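Local coordinates for protein 4-alpha-glucanotransferase (Aquifex aeolicus, PDB 1TZ7) that is a 4-alpha-glucanotransferase, also called amylomaltase or disproportionating enzyme, built around an eight-stranded parallel beta/alpha barrel, at residues D459-G464 with W479-K484. Residues are numbered along the deposited sequence; the frame is centred on the assembly and turned at random.
Sequences DLLNLG and WRWRIK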
loop_
_atom_site.group_PDB
_atom_site.type_symbol
_atom_site.label_atom_id
_atom_site.label_comp_id
_atom_site.label_asym_id
_atom_site.label_seq_id
_atom_site.Cartn_x
_atom_site.Cartn_y
_atom_site.Cartn_z
ATOM N N ASP A 459 12.703 -1.888 12.498
ATOM C CA ASP A 459 13.361 -1.058 13.512
ATOM C C ASP A 459 13.094 -1.593 14.919
ATOM O O ASP A 459 13.990 -1.616 15.767
ATOM C CB ASP A 459 12.885 0.392 13.408
ATOM C CG ASP A 459 13.295 1.052 12.104
ATOM O OD1 ASP A 459 14.249 0.563 11.453
ATOM O OD2 ASP A 459 12.723 2.063 11.649
ATOM N N LEU A 460 11.859 -2.022 15.158
ATOM C CA LEU A 460 11.498 -2.669 16.418
ATOM C C LEU A 460 12.380 -3.893 16.665
ATOM O O LEU A 460 12.763 -4.178 17.803
ATOM C CB LEU A 460 10.026 -3.090 16.395
ATOM C CG LEU A 460 9.222 -2.938 17.695
ATOM C CD1 LEU A 460 7.946 -3.766 17.614
ATOM C CD2 LEU A 460 10.034 -3.331 18.915
ATOM N N LEU A 461 12.701 -4.610 15.587
ATOM C CA LEU A 461 13.477 -5.847 15.681
ATOM C C LEU A 461 14.978 -5.588 15.539
ATOM O O LEU A 461 15.786 -6.524 15.584
ATOM C CB LEU A 461 13.013 -6.837 14.605
ATOM C CG LEU A 461 11.543 -7.286 14.720
ATOM C CD1 LEU A 461 11.144 -8.156 13.541
ATOM C CD2 LEU A 461 11.307 -8.022 16.029
ATOM N N ASN A 462 15.348 -4.321 15.362
ATOM C CA ASN A 462 16.763 -3.925 15.290
ATOM C C ASN A 462 17.507 -4.629 14.134
ATOM O O ASN A 462 18.596 -5.184 14.322
ATOM C CB ASN A 462 17.467 -4.204 16.635
ATOM C CG ASN A 462 18.595 -3.220 16.925
ATOM O OD1 ASN A 462 18.728 -2.193 16.260
ATOM N ND2 ASN A 462 19.409 -3.536 17.923
ATOM N N LEU A 463 16.909 -4.589 12.943
ATOM C CA LEU A 463 17.459 -5.274 11.769
ATOM C C LEU A 463 18.136 -4.285 10.830
ATOM O O LEU A 463 17.815 -3.096 10.831
ATOM C CB LEU A 463 16.346 -6.015 11.022
ATOM C CG LEU A 463 15.627 -7.112 11.812
ATOM C CD1 LEU A 463 14.463 -7.661 11.003
ATOM C CD2 LEU A 463 16.599 -8.239 12.200
ATOM N N GLY A 464 19.069 -4.785 10.025
ATOM C CA GLY A 464 19.900 -3.935 9.179
ATOM C C GLY A 464 19.418 -3.869 7.734
ATOM O O GLY A 464 18.235 -4.061 7.452
ATOM N N TRP A 479 10.130 -6.330 -1.687
ATOM C CA TRP A 479 8.848 -6.757 -1.115
ATOM C C TRP A 479 8.908 -8.169 -0.561
ATOM O O TRP A 479 7.873 -8.817 -0.375
ATOM C CB TRP A 479 7.723 -6.644 -2.154
ATOM C CG TRP A 479 7.818 -5.416 -2.993
ATOM C CD1 TRP A 479 8.164 -5.349 -4.306
ATOM C CD2 TRP A 479 7.569 -4.075 -2.576
ATOM N NE1 TRP A 479 8.144 -4.043 -4.737
ATOM C CE2 TRP A 479 7.786 -3.240 -3.693
ATOM C CE3 TRP A 479 7.185 -3.484 -1.365
ATOM C CZ2 TRP A 479 7.627 -1.853 -3.638
ATOM C CZ3 TRP A 479 7.027 -2.108 -1.313
ATOM C CH2 TRP A 479 7.249 -1.309 -2.445
ATOM N N ARG A 480 10.116 -8.641 -0.278
ATOM C CA ARG A 480 10.318 -10.026 0.076
ATOM C C ARG A 480 10.529 -10.238 1.590
ATOM O O ARG A 480 10.388 -11.352 2.077
ATOM C CB ARG A 480 11.502 -10.605 -0.715
ATOM C CG ARG A 480 11.328 -10.487 -2.265
ATOM C CD ARG A 480 12.183 -11.456 -3.085
ATOM N NE ARG A 480 11.498 -12.663 -3.341
ATOM C CZ ARG A 480 11.130 -13.182 -4.521
ATOM N NH1 ARG A 480 10.563 -14.348 -4.472
ATOM N NH2 ARG A 480 11.236 -12.553 -5.703
ATOM N N TRP A 481 10.863 -9.177 2.328
ATOM C CA TRP A 481 11.235 -9.347 3.739
ATOM C C TRP A 481 10.082 -9.890 4.556
ATOM O O TRP A 481 8.951 -9.436 4.425
ATOM C CB TRP A 481 11.708 -8.043 4.373
ATOM C CG TRP A 481 11.998 -8.229 5.847
ATOM C CD1 TRP A 481 13.089 -8.846 6.397
ATOM C CD2 TRP A 481 11.168 -7.836 6.947
ATOM N NE1 TRP A 481 12.994 -8.845 7.770
ATOM C CE2 TRP A 481 11.826 -8.230 8.134
ATOM C CE3 TRP A 481 9.932 -7.177 7.055
ATOM C CZ2 TRP A 481 11.293 -7.989 9.403
ATOM C CZ3 TRP A 481 9.411 -6.943 8.314
ATOM C CH2 TRP A 481 10.091 -7.350 9.470
ATOM N N ARG A 482 10.384 -10.858 5.416
ATOM C CA ARG A 482 9.413 -11.373 6.376
ATOM C C ARG A 482 10.027 -11.468 7.761
ATOM O O ARG A 482 11.241 -11.648 7.908
ATOM C CB ARG A 482 8.922 -12.761 5.946
ATOM C CG ARG A 482 8.237 -12.794 4.594
ATOM C CD ARG A 482 7.106 -13.811 4.503
ATOM N NE ARG A 482 7.591 -15.185 4.597
ATOM C CZ ARG A 482 6.903 -16.192 5.135
ATOM N NH1 ARG A 482 7.431 -17.403 5.171
ATOM N NH2 ARG A 482 5.687 -15.989 5.640
ATOM N N ILE A 483 9.183 -11.352 8.773
ATOM C CA ILE A 483 9.556 -11.701 10.136
ATOM C C ILE A 483 9.969 -13.161 10.195
ATOM O O ILE A 483 9.252 -14.034 9.699
ATOM C CB ILE A 483 8.355 -11.450 11.097
ATOM C CG1 ILE A 483 8.018 -9.957 11.151
ATOM C CG2 ILE A 483 8.667 -11.970 12.491
ATOM C CD1 ILE A 483 6.595 -9.665 11.652
ATOM N N LYS A 484 11.134 -13.423 10.803
ATOM C CA LYS A 484 11.646 -14.790 10.965
ATOM C C LYS A 484 11.812 -15.167 12.452
ATOM O O LYS A 484 12.117 -16.315 12.776
ATOM C CB LYS A 484 13.003 -14.938 10.256
ATOM C CG LYS A 484 12.955 -14.719 8.752
ATOM C CD LYS A 484 14.367 -14.599 8.161
ATOM C CE LYS A 484 14.382 -13.735 6.906
ATOM N NZ LYS A 484 14.161 -12.289 7.211
#
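Leu463 and Leu461 meet the indole of Trp481 through apolar contacts alone, each with its CD1 methyl. Leu463 CD1 comes closest, 3.6 Å from Trp481 CZ2 and 3.7 Å from Trp481 NE1, so it stands obliquely by the corner formed by NE1, CE2 and CZ2, the leucine running at about a right angle to the tryptophan. Leu461 CD1 sits 4.1 Å from Trp481 CZ2, near the ring plane and thus at the benzo edge; the same methyl lies 4.3 Å from Ile483 CG1. Trp481 reaches across because CG stands anti to the backbone N (chi1 176°). The backbone two residues on passes over one face of the indole, Ile483 N lying 4.0 Å above the ring plane and offset toward the rim.

Among polar groups, Lys484 NZ bonds Arg482 O at 3.1 Å within the carbonyl plane, inside the 479-484 loop. Asn462, with positive phi, ends helix 457-460 in a Schellman motif at the turn between the two leucines, consistent with both pointing their CD1 methyls at the indole. Met457 and Gln458 of that helix also touch Trp481, while Ser32 bonds Trp481 O.

With no hydrogen bond between the segments and only 124 Å² buried, cohesion here rests on dispersion and exclusion of water, joining the turn after helix 457-460 to the loop before helix 491-500.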